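Local coordinates for protein farnesyl pyrophosphate synthetase (Staphylococcus aureus, PDB 5H9D) that probably makes heptaprenyl diphosphate by magnesium-dependent prenyl chain elongation, working as the catalytic component of a two-subunit synthase, at residues 27-40 with 91-105. Residues are numbered along the deposited sequence; the frame is centred on the assembly and turned at random.
With PO4 (phosphate ion), chain H.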
# COMPACT_ATOMS: atom_id res chain seq x y z
N VAL A 27 -1.14 -16.21 -13.71
CA VAL A 27 -1.73 -14.88 -13.87
C VAL A 27 -1.10 -13.82 -12.98
O VAL A 27 -0.81 -12.76 -13.45
CB VAL A 27 -3.25 -14.88 -13.59
CG1 VAL A 27 -3.79 -13.44 -13.67
CG2 VAL A 27 -3.94 -15.71 -14.60
N LEU A 28 -0.91 -14.11 -11.70
CA LEU A 28 -0.28 -13.14 -10.81
C LEU A 28 1.06 -12.74 -11.37
O LEU A 28 1.47 -11.60 -11.19
CB LEU A 28 -0.09 -13.72 -9.41
CG LEU A 28 -1.05 -13.28 -8.29
CD1 LEU A 28 -2.39 -12.84 -8.88
CD2 LEU A 28 -1.22 -14.42 -7.32
N GLU A 29 1.75 -13.66 -12.07
CA GLU A 29 3.04 -13.35 -12.66
C GLU A 29 2.94 -12.44 -13.88
O GLU A 29 3.73 -11.51 -14.04
CB GLU A 29 3.76 -14.63 -13.07
CG GLU A 29 5.18 -14.39 -13.48
CD GLU A 29 5.97 -15.65 -13.48
OE1 GLU A 29 5.73 -16.48 -12.57
OE2 GLU A 29 6.84 -15.82 -14.38
N GLN A 30 1.97 -12.72 -14.74
CA GLN A 30 1.75 -11.90 -15.92
C GLN A 30 1.24 -10.51 -15.54
O GLN A 30 1.62 -9.53 -16.16
CB GLN A 30 0.69 -12.52 -16.82
CG GLN A 30 0.99 -13.85 -17.44
CD GLN A 30 -0.19 -14.25 -18.31
OE1 GLN A 30 -0.42 -13.64 -19.38
NE2 GLN A 30 -0.97 -15.23 -17.84
N ALA A 31 0.35 -10.44 -14.55
CA ALA A 31 -0.18 -9.15 -14.11
C ALA A 31 0.94 -8.28 -13.53
O ALA A 31 1.14 -7.14 -13.95
CB ALA A 31 -1.30 -9.33 -13.09
N SER A 32 1.67 -8.80 -12.56
CA SER A 32 2.77 -8.06 -11.96
C SER A 32 3.76 -7.58 -13.02
O SER A 32 4.19 -6.43 -12.99
CB SER A 32 3.48 -8.94 -10.93
OG SER A 32 2.61 -9.29 -9.88
N LEU A 33 4.10 -8.45 -13.97
CA LEU A 33 5.03 -8.11 -15.05
C LEU A 33 4.41 -7.10 -16.02
O LEU A 33 5.08 -6.20 -16.54
CB LEU A 33 5.44 -9.36 -15.80
CG LEU A 33 6.42 -9.08 -16.93
CD1 LEU A 33 7.73 -8.45 -16.38
CD2 LEU A 33 6.69 -10.35 -17.66
N HIS A 34 3.11 -7.24 -16.28
CA HIS A 34 2.43 -6.29 -17.14
C HIS A 34 2.66 -4.89 -16.57
O HIS A 34 3.14 -4.01 -17.27
CB HIS A 34 0.94 -6.59 -17.17
CG HIS A 34 0.14 -5.61 -17.97
ND1 HIS A 34 0.47 -5.25 -19.26
CD2 HIS A 34 -0.99 -4.93 -17.67
CE1 HIS A 34 -0.43 -4.40 -19.72
NE2 HIS A 34 -1.33 -4.19 -18.77
N LEU A 35 2.31 -4.69 -15.29
CA LEU A 35 2.49 -3.41 -14.61
C LEU A 35 3.96 -3.00 -14.50
O LEU A 35 4.33 -1.88 -14.82
CB LEU A 35 1.91 -3.49 -13.20
CG LEU A 35 2.02 -2.25 -12.30
CD1 LEU A 35 1.21 -1.10 -12.89
CD2 LEU A 35 1.51 -2.59 -10.91
N LEU A 36 4.80 -3.93 -14.06
CA LEU A 36 6.22 -3.63 -13.90
C LEU A 36 6.91 -3.10 -15.16
O LEU A 36 7.68 -2.15 -15.12
CB LEU A 36 6.94 -4.88 -13.41
CG LEU A 36 8.41 -4.60 -13.15
CD1 LEU A 36 8.49 -3.72 -11.93
CD2 LEU A 36 9.18 -5.88 -12.98
N SER A 37 6.61 -3.73 -16.29
CA SER A 37 7.20 -3.39 -17.58
C SER A 37 6.54 -2.26 -18.38
O SER A 37 7.14 -1.77 -19.33
CB SER A 37 7.22 -4.63 -18.46
OG SER A 37 5.90 -5.14 -18.55
N SER A 38 5.31 -1.88 -18.04
CA SER A 38 4.66 -0.80 -18.78
C SER A 38 5.36 0.43 -18.24
O SER A 38 5.24 1.53 -18.77
CB SER A 38 3.13 -0.78 -18.55
OG SER A 38 2.75 -0.62 -17.20
N GLY A 39 6.13 0.17 -17.19
CA GLY A 39 7.00 1.12 -16.50
C GLY A 39 6.75 2.53 -16.03
O GLY A 39 6.17 3.37 -16.73
N GLY A 40 7.23 2.79 -14.81
CA GLY A 40 7.14 4.10 -14.19
C GLY A 40 8.57 4.55 -13.91
O GLY A 40 9.51 3.86 -14.27
N ARG A 91 -3.09 2.52 -17.01
CA ARG A 91 -2.03 2.76 -16.05
C ARG A 91 -0.76 2.64 -16.85
O ARG A 91 -0.55 1.67 -17.56
CB ARG A 91 -2.04 1.69 -14.95
CG ARG A 91 -0.86 1.77 -13.98
CD ARG A 91 -1.32 2.22 -12.62
NE ARG A 91 -0.81 3.55 -12.29
CZ ARG A 91 -1.35 4.36 -11.38
NH1 ARG A 91 -2.43 3.97 -10.70
NH2 ARG A 91 -0.80 5.54 -11.14
N ARG A 92 0.11 3.64 -16.72
CA ARG A 92 1.38 3.64 -17.44
C ARG A 92 1.23 3.41 -18.95
O ARG A 92 2.15 2.93 -19.60
CB ARG A 92 2.34 2.59 -16.82
CG ARG A 92 2.85 2.96 -15.43
CD ARG A 92 3.57 1.82 -14.75
NE ARG A 92 4.01 2.21 -13.40
CZ ARG A 92 4.64 1.42 -12.52
NH1 ARG A 92 4.95 0.16 -12.79
NH2 ARG A 92 4.96 1.91 -11.34
N GLY A 93 0.06 3.75 -19.51
CA GLY A 93 -0.15 3.59 -20.94
C GLY A 93 -0.79 2.29 -21.41
O GLY A 93 -1.11 2.14 -22.60
N LYS A 94 -0.98 1.34 -20.50
CA LYS A 94 -1.61 0.08 -20.87
C LYS A 94 -2.79 -0.14 -19.92
O LYS A 94 -3.01 0.65 -19.00
CB LYS A 94 -0.60 -1.06 -20.76
CG LYS A 94 0.79 -0.69 -21.30
CD LYS A 94 0.79 -0.40 -22.80
CE LYS A 94 0.59 -1.68 -23.63
NZ LYS A 94 -0.82 -2.27 -23.56
N LEU A 95 -3.55 -1.20 -20.17
CA LEU A 95 -4.71 -1.55 -19.37
C LEU A 95 -4.39 -1.85 -17.90
O LEU A 95 -3.43 -2.55 -17.58
CB LEU A 95 -5.39 -2.79 -19.96
CG LEU A 95 -6.08 -2.74 -21.31
CD1 LEU A 95 -6.31 -4.16 -21.83
CD2 LEU A 95 -7.40 -1.94 -21.16
N THR A 96 -5.23 -1.35 -17.01
CA THR A 96 -5.01 -1.62 -15.60
C THR A 96 -5.34 -3.10 -15.46
O THR A 96 -6.05 -3.64 -16.31
CB THR A 96 -5.91 -0.72 -14.73
OG1 THR A 96 -7.28 -0.86 -15.11
CG2 THR A 96 -5.51 0.72 -14.91
N ILE A 97 -4.82 -3.76 -14.43
CA ILE A 97 -5.07 -5.19 -14.28
C ILE A 97 -6.55 -5.50 -14.22
O ILE A 97 -7.03 -6.40 -14.90
CB ILE A 97 -4.37 -5.76 -13.01
CG1 ILE A 97 -2.90 -5.36 -13.00
CG2 ILE A 97 -4.47 -7.29 -12.97
CD1 ILE A 97 -2.19 -5.80 -14.20
N SER A 98 -7.27 -4.76 -13.40
CA SER A 98 -8.72 -4.95 -13.29
C SER A 98 -9.40 -4.99 -14.66
O SER A 98 -10.41 -5.63 -14.83
CB SER A 98 -9.30 -3.85 -12.42
OG SER A 98 -8.32 -2.81 -12.26
N LYS A 99 -8.83 -4.32 -15.66
CA LYS A 99 -9.45 -4.33 -16.99
C LYS A 99 -8.90 -5.35 -17.96
O LYS A 99 -9.61 -5.77 -18.87
CB LYS A 99 -9.40 -2.95 -17.65
CG LYS A 99 -10.47 -1.99 -17.13
CD LYS A 99 -10.79 -0.92 -18.15
CE LYS A 99 -11.86 0.01 -17.61
NZ LYS A 99 -12.96 -0.80 -17.00
N LYS A 100 -7.64 -5.74 -17.79
CA LYS A 100 -7.02 -6.73 -18.66
C LYS A 100 -7.48 -8.11 -18.24
O LYS A 100 -7.51 -9.02 -19.04
CB LYS A 100 -5.51 -6.64 -18.54
CG LYS A 100 -4.74 -7.11 -19.75
CD LYS A 100 -3.25 -7.03 -19.50
CE LYS A 100 -2.46 -7.16 -20.80
NZ LYS A 100 -3.06 -8.16 -21.74
N TRP A 101 -7.83 -8.27 -16.98
CA TRP A 101 -8.30 -9.55 -16.45
C TRP A 101 -9.64 -9.27 -15.77
O TRP A 101 -10.69 -9.32 -16.40
CB TRP A 101 -7.29 -10.12 -15.44
CG TRP A 101 -6.02 -10.72 -16.05
CD1 TRP A 101 -5.85 -12.02 -16.45
CD2 TRP A 101 -4.77 -10.06 -16.28
NE1 TRP A 101 -4.57 -12.20 -16.91
CE2 TRP A 101 -3.89 -11.02 -16.82
CE3 TRP A 101 -4.31 -8.75 -16.09
CZ2 TRP A 101 -2.58 -10.71 -17.17
CZ3 TRP A 101 -2.99 -8.44 -16.44
CH2 TRP A 101 -2.14 -9.43 -16.98
N ASP A 102 -9.62 -9.01 -14.47
CA ASP A 102 -10.84 -8.70 -13.76
C ASP A 102 -10.54 -8.16 -12.37
O ASP A 102 -9.39 -8.09 -11.95
CB ASP A 102 -11.80 -9.90 -13.71
CG ASP A 102 -11.29 -11.03 -12.83
OD1 ASP A 102 -10.39 -11.80 -13.26
OD2 ASP A 102 -11.79 -11.14 -11.70
N GLN A 103 -11.60 -7.79 -11.66
CA GLN A 103 -11.48 -7.22 -10.33
C GLN A 103 -10.88 -8.16 -9.30
O GLN A 103 -10.09 -7.71 -8.48
CB GLN A 103 -12.85 -6.71 -9.86
CG GLN A 103 -12.78 -5.73 -8.70
CD GLN A 103 -14.15 -5.12 -8.34
OE1 GLN A 103 -14.82 -4.50 -9.19
NE2 GLN A 103 -14.56 -5.27 -7.08
N THR A 104 -11.24 -9.44 -9.34
CA THR A 104 -10.71 -10.40 -8.37
C THR A 104 -9.21 -10.49 -8.55
O THR A 104 -8.45 -10.51 -7.58
CB THR A 104 -11.27 -11.84 -8.55
OG1 THR A 104 -12.71 -11.83 -8.65
CG2 THR A 104 -10.86 -12.69 -7.36
N THR A 105 -8.78 -10.56 -9.80
CA THR A 105 -7.37 -10.66 -10.11
C THR A 105 -6.54 -9.51 -9.53
O THR A 105 -5.54 -9.75 -8.85
CB THR A 105 -7.16 -10.74 -11.63
OG1 THR A 105 -7.81 -11.91 -12.13
CG2 THR A 105 -5.69 -10.82 -11.98
P PO4 H . -2.55 -5.40 -24.14
O1 PO4 H . -1.21 -6.01 -24.30
O2 PO4 H . -3.60 -6.41 -24.46
O3 PO4 H . -2.72 -4.94 -22.74
O4 PO4 H . -2.68 -4.25 -25.06
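The indole of W101 takes V27 CG1 and A31 CB on one face, as CH-pi contacts over the five- and six-membered rings respectively, while K100 CG of its own segment lies over the other and H34 CB comes to its edge. V27 CG1 stands 3.8 Å from the five-membered centroid; a chi1 of 176°, which turns CG1 away from the backbone N, also brings it against T105 CG2. The H34 ring carries K100 CD on one face, with I97 CD1 at its edge. H34 NE2 donates a bent bond (138° at the hydrogen) to a lone pair of L95 O, 2.9 Å away and close to the ring plane, tying helix 26-38 to the short strand 94-95. In this largely helical prenyl synthase fold, that helix packs on a small beta hairpin, closed by a type I' turn from R91 to K94, on the short helix 97-100 and on the start of helix 103-121. The extended R92 chain presents its guanidinium with G40 N over one face and L35 CD1 over the other. R92 NH1 donates a hydrogen bond to L35 O at 2.9 Å from above the carbonyl plane; S38 OG donates to that oxygen from the opposite face, 3.1 Å away. K94 NZ and K100 NZ hydrogen-bond weakly to a phosphate ion probably acquired during crystallisation.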